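Local structure of BRIC1 (Synthetic construct, 6FF6) at residues F27-L41 / L106-K120. The protein is a computationally designed, all-helical repeat protein with a novel corrugated architecture, obtained by an interface-driven strategy and with no known natural function. Numbering follows the deposited sequence.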
loop_
_atom_site.group_PDB
_atom_site.type_symbol
_atom_site.label_atom_id
_atom_site.label_comp_id
_atom_site.label_asym_id
_atom_site.label_seq_id
_atom_site.Cartn_x
_atom_site.Cartn_y
_atom_site.Cartn_z
ATOM N N PHE A 27 -2.644 -9.913 12.737
ATOM C CA PHE A 27 -4.081 -9.606 12.739
ATOM C C PHE A 27 -4.866 -10.370 13.780
ATOM O O PHE A 27 -5.744 -9.795 14.408
ATOM C CB PHE A 27 -4.719 -9.804 11.351
ATOM C CG PHE A 27 -4.172 -8.894 10.283
ATOM C CD1 PHE A 27 -4.119 -7.512 10.480
ATOM C CD2 PHE A 27 -3.714 -9.410 9.077
ATOM C CE1 PHE A 27 -3.559 -6.671 9.515
ATOM C CE2 PHE A 27 -3.159 -8.566 8.103
ATOM C CZ PHE A 27 -3.097 -7.200 8.321
ATOM N N ASP A 28 -4.547 -11.658 13.988
ATOM C CA ASP A 28 -5.224 -12.481 14.984
ATOM C C ASP A 28 -4.850 -12.024 16.377
ATOM O O ASP A 28 -5.739 -11.830 17.199
ATOM C CB ASP A 28 -4.927 -13.967 14.764
ATOM C CG ASP A 28 -5.483 -14.544 13.462
ATOM O OD1 ASP A 28 -6.338 -13.878 12.828
ATOM O OD2 ASP A 28 -5.061 -15.661 13.078
ATOM N N GLU A 29 -3.552 -11.773 16.624
ATOM C CA GLU A 29 -3.054 -11.287 17.913
ATOM C C GLU A 29 -3.633 -9.920 18.256
ATOM O O GLU A 29 -4.122 -9.719 19.379
ATOM C CB GLU A 29 -1.534 -11.158 17.878
ATOM C CG GLU A 29 -0.773 -12.322 18.479
ATOM C CD GLU A 29 0.719 -12.242 18.224
ATOM O OE1 GLU A 29 1.270 -11.116 18.232
ATOM O OE2 GLU A 29 1.341 -13.308 18.007
ATOM N N ALA A 30 -3.570 -8.974 17.291
ATOM C CA ALA A 30 -4.058 -7.613 17.470
ATOM C C ALA A 30 -5.536 -7.563 17.800
ATOM O O ALA A 30 -5.934 -6.778 18.658
ATOM C CB ALA A 30 -3.758 -6.780 16.256
ATOM N N ASP A 31 -6.343 -8.419 17.162
ATOM C CA ASP A 31 -7.783 -8.514 17.419
ATOM C C ASP A 31 -8.032 -8.902 18.858
ATOM O O ASP A 31 -8.891 -8.304 19.510
ATOM C CB ASP A 31 -8.423 -9.562 16.499
ATOM C CG ASP A 31 -8.751 -9.086 15.100
ATOM O OD1 ASP A 31 -8.865 -7.836 14.894
ATOM O OD2 ASP A 31 -8.924 -9.953 14.208
ATOM N N GLU A 32 -7.266 -9.904 19.339
ATOM C CA GLU A 32 -7.308 -10.429 20.704
ATOM C C GLU A 32 -6.927 -9.328 21.666
ATOM O O GLU A 32 -7.633 -9.122 22.651
ATOM C CB GLU A 32 -6.350 -11.621 20.878
ATOM C CG GLU A 32 -6.788 -12.919 20.214
ATOM C CD GLU A 32 -5.778 -14.063 20.240
ATOM O OE1 GLU A 32 -4.626 -13.842 20.682
ATOM O OE2 GLU A 32 -6.139 -15.184 19.808
ATOM N N LEU A 33 -5.832 -8.592 21.363
ATOM C CA LEU A 33 -5.359 -7.491 22.204
ATOM C C LEU A 33 -6.374 -6.411 22.317
ATOM O O LEU A 33 -6.538 -5.866 23.401
ATOM C CB LEU A 33 -4.043 -6.892 21.706
ATOM C CG LEU A 33 -2.814 -7.764 21.878
ATOM C CD1 LEU A 33 -1.641 -7.249 21.034
ATOM C CD2 LEU A 33 -2.450 -7.918 23.344
ATOM N N LEU A 34 -7.064 -6.095 21.225
ATOM C CA LEU A 34 -8.061 -5.037 21.240
ATOM C C LEU A 34 -9.290 -5.415 22.052
ATOM O O LEU A 34 -9.859 -4.566 22.738
ATOM C CB LEU A 34 -8.403 -4.593 19.813
ATOM C CG LEU A 34 -7.310 -3.816 19.077
ATOM C CD1 LEU A 34 -7.618 -3.745 17.576
ATOM C CD2 LEU A 34 -7.073 -2.441 19.715
ATOM N N ALA A 35 -9.629 -6.704 22.050
ATOM C CA ALA A 35 -10.724 -7.267 22.850
ATOM C C ALA A 35 -10.363 -7.177 24.346
ATOM O O ALA A 35 -11.208 -6.831 25.175
ATOM C CB ALA A 35 -10.963 -8.698 22.446
ATOM N N ASP A 36 -9.079 -7.405 24.671
ATOM C CA ASP A 36 -8.548 -7.271 26.015
ATOM C C ASP A 36 -8.571 -5.826 26.451
ATOM O O ASP A 36 -9.080 -5.534 27.532
ATOM C CB ASP A 36 -7.122 -7.825 26.079
ATOM C CG ASP A 36 -7.040 -9.352 26.062
ATOM O OD1 ASP A 36 -8.118 -10.022 26.172
ATOM O OD2 ASP A 36 -5.908 -9.884 25.942
ATOM N N MET A 37 -8.068 -4.919 25.584
ATOM C CA MET A 37 -8.050 -3.472 25.786
ATOM C C MET A 37 -9.427 -2.956 26.098
ATOM O O MET A 37 -9.577 -2.162 27.029
ATOM C CB MET A 37 -7.577 -2.774 24.518
ATOM C CG MET A 37 -6.108 -2.583 24.447
ATOM S SD MET A 37 -5.685 -1.299 23.257
ATOM C CE MET A 37 -6.836 -0.052 23.734
ATOM N N GLU A 38 -10.430 -3.399 25.305
ATOM C CA GLU A 38 -11.835 -3.022 25.461
ATOM C C GLU A 38 -12.358 -3.351 26.890
ATOM O O GLU A 38 -12.989 -2.509 27.539
ATOM C CB GLU A 38 -12.668 -3.758 24.396
ATOM C CG GLU A 38 -14.174 -3.621 24.560
ATOM C CD GLU A 38 -14.848 -2.470 23.845
ATOM O OE1 GLU A 38 -14.454 -2.150 22.700
ATOM O OE2 GLU A 38 -15.799 -1.904 24.428
ATOM N N GLN A 39 -12.087 -4.574 27.360
ATOM C CA GLN A 39 -12.527 -4.992 28.668
ATOM C C GLN A 39 -11.837 -4.196 29.776
ATOM O O GLN A 39 -12.508 -3.777 30.723
ATOM C CB GLN A 39 -12.348 -6.501 28.847
ATOM C CG GLN A 39 -13.003 -7.047 30.130
ATOM C CD GLN A 39 -14.526 -6.993 30.147
ATOM O OE1 GLN A 39 -15.199 -7.587 29.297
ATOM N NE2 GLN A 39 -15.107 -6.305 31.130
ATOM N N HIS A 40 -10.511 -3.975 29.656
ATOM C CA HIS A 40 -9.751 -3.201 30.643
ATOM C C HIS A 40 -10.223 -1.749 30.672
ATOM O O HIS A 40 -10.325 -1.184 31.735
ATOM C CB HIS A 40 -8.236 -3.247 30.375
ATOM C CG HIS A 40 -7.623 -4.601 30.477
ATOM N ND1 HIS A 40 -7.837 -5.429 31.591
ATOM C CD2 HIS A 40 -6.806 -5.240 29.611
ATOM C CE1 HIS A 40 -7.147 -6.532 31.357
ATOM N NE2 HIS A 40 -6.514 -6.470 30.175
ATOM N N LEU A 41 -10.519 -1.157 29.525
ATOM C CA LEU A 41 -11.012 0.212 29.474
ATOM C C LEU A 41 -12.353 0.330 30.182
ATOM O O LEU A 41 -12.597 1.295 30.902
ATOM C CB LEU A 41 -11.147 0.689 28.026
ATOM C CG LEU A 41 -9.868 1.141 27.353
ATOM C CD1 LEU A 41 -10.045 1.214 25.841
ATOM C CD2 LEU A 41 -9.360 2.451 27.945
ATOM N N LEU A 106 -11.956 4.898 24.420
ATOM C CA LEU A 106 -12.713 3.871 23.696
ATOM C C LEU A 106 -12.731 4.161 22.214
ATOM O O LEU A 106 -12.547 3.262 21.410
ATOM C CB LEU A 106 -14.131 3.675 24.271
ATOM C CG LEU A 106 -14.172 3.031 25.644
ATOM C CD1 LEU A 106 -15.409 3.423 26.382
ATOM C CD2 LEU A 106 -13.984 1.520 25.552
ATOM N N GLU A 107 -12.859 5.428 21.855
ATOM C CA GLU A 107 -12.850 5.868 20.468
ATOM C C GLU A 107 -11.489 5.656 19.818
ATOM O O GLU A 107 -11.430 5.293 18.647
ATOM C CB GLU A 107 -13.306 7.318 20.378
ATOM C CG GLU A 107 -14.790 7.469 20.685
ATOM C CD GLU A 107 -15.448 8.741 20.183
ATOM O OE1 GLU A 107 -15.111 9.837 20.694
ATOM O OE2 GLU A 107 -16.318 8.636 19.287
ATOM N N LEU A 108 -10.405 5.830 20.573
ATOM C CA LEU A 108 -9.036 5.605 20.090
ATOM C C LEU A 108 -8.819 4.116 19.850
ATOM O O LEU A 108 -8.194 3.743 18.857
ATOM C CB LEU A 108 -8.008 6.142 21.111
ATOM C CG LEU A 108 -7.923 7.685 21.242
ATOM C CD1 LEU A 108 -6.935 8.085 22.280
ATOM C CD2 LEU A 108 -7.483 8.316 19.938
ATOM N N LYS A 109 -9.355 3.267 20.769
ATOM C CA LYS A 109 -9.352 1.810 20.672
ATOM C C LYS A 109 -10.145 1.430 19.402
ATOM O O LYS A 109 -9.698 0.584 18.636
ATOM C CB LYS A 109 -9.991 1.154 21.932
ATOM C CG LYS A 109 -10.073 -0.363 21.862
ATOM C CD LYS A 109 -11.495 -0.892 21.434
ATOM C CE LYS A 109 -11.430 -2.177 20.638
ATOM N NZ LYS A 109 -12.489 -3.159 20.991
ATOM N N ASP A 110 -11.309 2.058 19.170
ATOM C CA ASP A 110 -12.116 1.761 17.981
ATOM C C ASP A 110 -11.408 2.182 16.721
ATOM O O ASP A 110 -11.503 1.464 15.716
ATOM C CB ASP A 110 -13.467 2.451 18.052
ATOM C CG ASP A 110 -14.388 1.881 19.101
ATOM O OD1 ASP A 110 -14.225 0.667 19.456
ATOM O OD2 ASP A 110 -15.287 2.628 19.564
ATOM N N LEU A 111 -10.682 3.324 16.781
ATOM C CA LEU A 111 -9.879 3.809 15.667
ATOM C C LEU A 111 -8.800 2.789 15.330
ATOM O O LEU A 111 -8.715 2.370 14.174
ATOM C CB LEU A 111 -9.263 5.177 15.953
ATOM C CG LEU A 111 -8.510 5.773 14.769
ATOM C CD1 LEU A 111 -9.407 5.830 13.477
ATOM C CD2 LEU A 111 -7.838 7.084 15.173
ATOM N N MET A 112 -8.045 2.327 16.350
ATOM C CA MET A 112 -7.062 1.244 16.213
ATOM C C MET A 112 -7.705 -0.012 15.546
ATOM O O MET A 112 -7.106 -0.622 14.669
ATOM C CB MET A 112 -6.503 0.871 17.580
ATOM C CG MET A 112 -5.530 1.862 18.092
ATOM S SD MET A 112 -5.046 1.512 19.796
ATOM C CE MET A 112 -4.066 0.073 19.574
ATOM N N GLN A 113 -8.932 -0.371 15.953
ATOM C CA GLN A 113 -9.658 -1.492 15.369
ATOM C C GLN A 113 -9.969 -1.209 13.901
ATOM O O GLN A 113 -9.725 -2.071 13.065
ATOM C CB GLN A 113 -10.942 -1.785 16.157
ATOM C CG GLN A 113 -11.713 -2.990 15.622
ATOM C CD GLN A 113 -10.974 -4.291 15.855
ATOM O OE1 GLN A 113 -10.780 -4.715 17.000
ATOM N NE2 GLN A 113 -10.545 -4.952 14.778
ATOM N N ARG A 114 -10.483 -0.008 13.587
ATOM C CA ARG A 114 -10.840 0.393 12.208
ATOM C C ARG A 114 -9.638 0.419 11.271
ATOM O O ARG A 114 -9.747 -0.042 10.129
ATOM C CB ARG A 114 -11.617 1.727 12.172
ATOM C CG ARG A 114 -13.098 1.522 12.595
ATOM C CD ARG A 114 -14.005 2.733 12.455
ATOM N NE ARG A 114 -13.397 3.939 13.019
ATOM C CZ ARG A 114 -13.749 4.521 14.159
ATOM N NH1 ARG A 114 -14.753 4.033 14.879
ATOM N NH2 ARG A 114 -13.118 5.614 14.577
ATOM N N MET A 115 -8.493 0.915 11.776
ATOM C CA MET A 115 -7.212 0.978 11.071
ATOM C C MET A 115 -6.664 -0.415 10.831
ATOM O O MET A 115 -6.233 -0.736 9.726
ATOM C CB MET A 115 -6.208 1.883 11.816
ATOM C CG MET A 115 -6.586 3.376 11.761
ATOM S SD MET A 115 -6.925 4.007 10.074
ATOM C CE MET A 115 -8.752 3.994 10.034
ATOM N N LEU A 116 -6.773 -1.273 11.826
ATOM C CA LEU A 116 -6.347 -2.656 11.715
ATOM C C LEU A 116 -7.144 -3.323 10.629
ATOM O O LEU A 116 -6.553 -3.955 9.762
ATOM C CB LEU A 116 -6.552 -3.387 13.038
ATOM C CG LEU A 116 -6.026 -4.811 13.108
ATOM C CD1 LEU A 116 -4.490 -4.855 13.039
ATOM C CD2 LEU A 116 -6.595 -5.547 14.323
ATOM N N ASP A 117 -8.472 -3.122 10.617
ATOM C CA ASP A 117 -9.367 -3.699 9.619
ATOM C C ASP A 117 -9.141 -3.144 8.218
ATOM O O ASP A 117 -9.408 -3.857 7.240
ATOM C CB ASP A 117 -10.823 -3.577 10.073
ATOM C CG ASP A 117 -11.153 -4.518 11.247
ATOM O OD1 ASP A 117 -10.482 -5.563 11.388
ATOM O OD2 ASP A 117 -12.081 -4.204 12.021
ATOM N N TYR A 118 -8.629 -1.876 8.115
ATOM C CA TYR A 118 -8.294 -1.262 6.849
ATOM C C TYR A 118 -7.200 -2.105 6.207
ATOM O O TYR A 118 -7.381 -2.614 5.104
ATOM C CB TYR A 118 -7.828 0.202 7.054
ATOM C CG TYR A 118 -7.154 0.806 5.834
ATOM C CD1 TYR A 118 -7.886 1.102 4.684
ATOM C CD2 TYR A 118 -5.776 1.006 5.802
ATOM C CE1 TYR A 118 -7.265 1.603 3.539
ATOM C CE2 TYR A 118 -5.144 1.514 4.661
ATOM C CZ TYR A 118 -5.892 1.791 3.525
ATOM O OH TYR A 118 -5.287 2.256 2.380
ATOM N N TYR A 119 -6.101 -2.303 6.940
ATOM C CA TYR A 119 -4.940 -3.074 6.524
ATOM C C TYR A 119 -5.221 -4.530 6.380
ATOM O O TYR A 119 -4.606 -5.174 5.543
ATOM C CB TYR A 119 -3.752 -2.829 7.452
ATOM C CG TYR A 119 -3.225 -1.411 7.361
ATOM C CD1 TYR A 119 -2.502 -0.985 6.251
ATOM C CD2 TYR A 119 -3.487 -0.484 8.362
ATOM C CE1 TYR A 119 -2.029 0.323 6.153
ATOM C CE2 TYR A 119 -3.036 0.836 8.267
ATOM C CZ TYR A 119 -2.293 1.231 7.166
ATOM O OH TYR A 119 -1.801 2.510 7.076
ATOM N N LYS A 120 -6.144 -5.063 7.174
ATOM C CA LYS A 120 -6.563 -6.473 7.114
ATOM C C LYS A 120 -7.320 -6.652 5.807
ATOM O O LYS A 120 -7.066 -7.617 5.083
ATOM C CB LYS A 120 -7.484 -6.776 8.299
ATOM C CG LYS A 120 -7.924 -8.200 8.478
ATOM C CD LYS A 120 -8.969 -8.288 9.599
ATOM C CE LYS A 120 -8.400 -7.937 10.955
ATOM N NZ LYS A 120 -9.427 -8.046 12.009
#
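The Phe27 ring carries Lys120 CA over one face, a CH-pi contact 4.0 Å from the centroid, while Leu116 CD1 meets its edge in plane, 3.7 Å from Phe27 CD1. This is one seam of an antiparallel helical bundle, consistent with the Hpt family: segments 27-41 and 106-120 run at 171°, their axes 10.4 Å apart at closest, and a largely apolar strip is bordered on one side by charged groups. Knobs-into-holes packing forms the strip. Leu34 sits among Lys109, Met112, Gln113 and Leu116, and Leu116 answers among Phe27, Ala30, Asp31 and Leu34; helix 74-92 packs on Met37 and Met112. Along the charged side, Asp31 holds Lys120 NZ in a salt bridge through the syn lone pairs of both oxygens, OD1 at 2.9 Å and OD2 at 3.0 Å, and Asp117 OD1, one turn back, adds a second, nearly along its C-O axis. With an alanine at Lys120, the Asp31 and Asp117 carboxylates, 4.5 Å apart between their OD1 atoms, would probably lose the cation that offsets their repulsion. Level with Leu34, Lys109, bent at chi2, chi3 and chi4, packs its CG against Met37 CE and ends in a salt bridge, its NZ 2.8 Å from Glu38 OE1 on the anti lone pair.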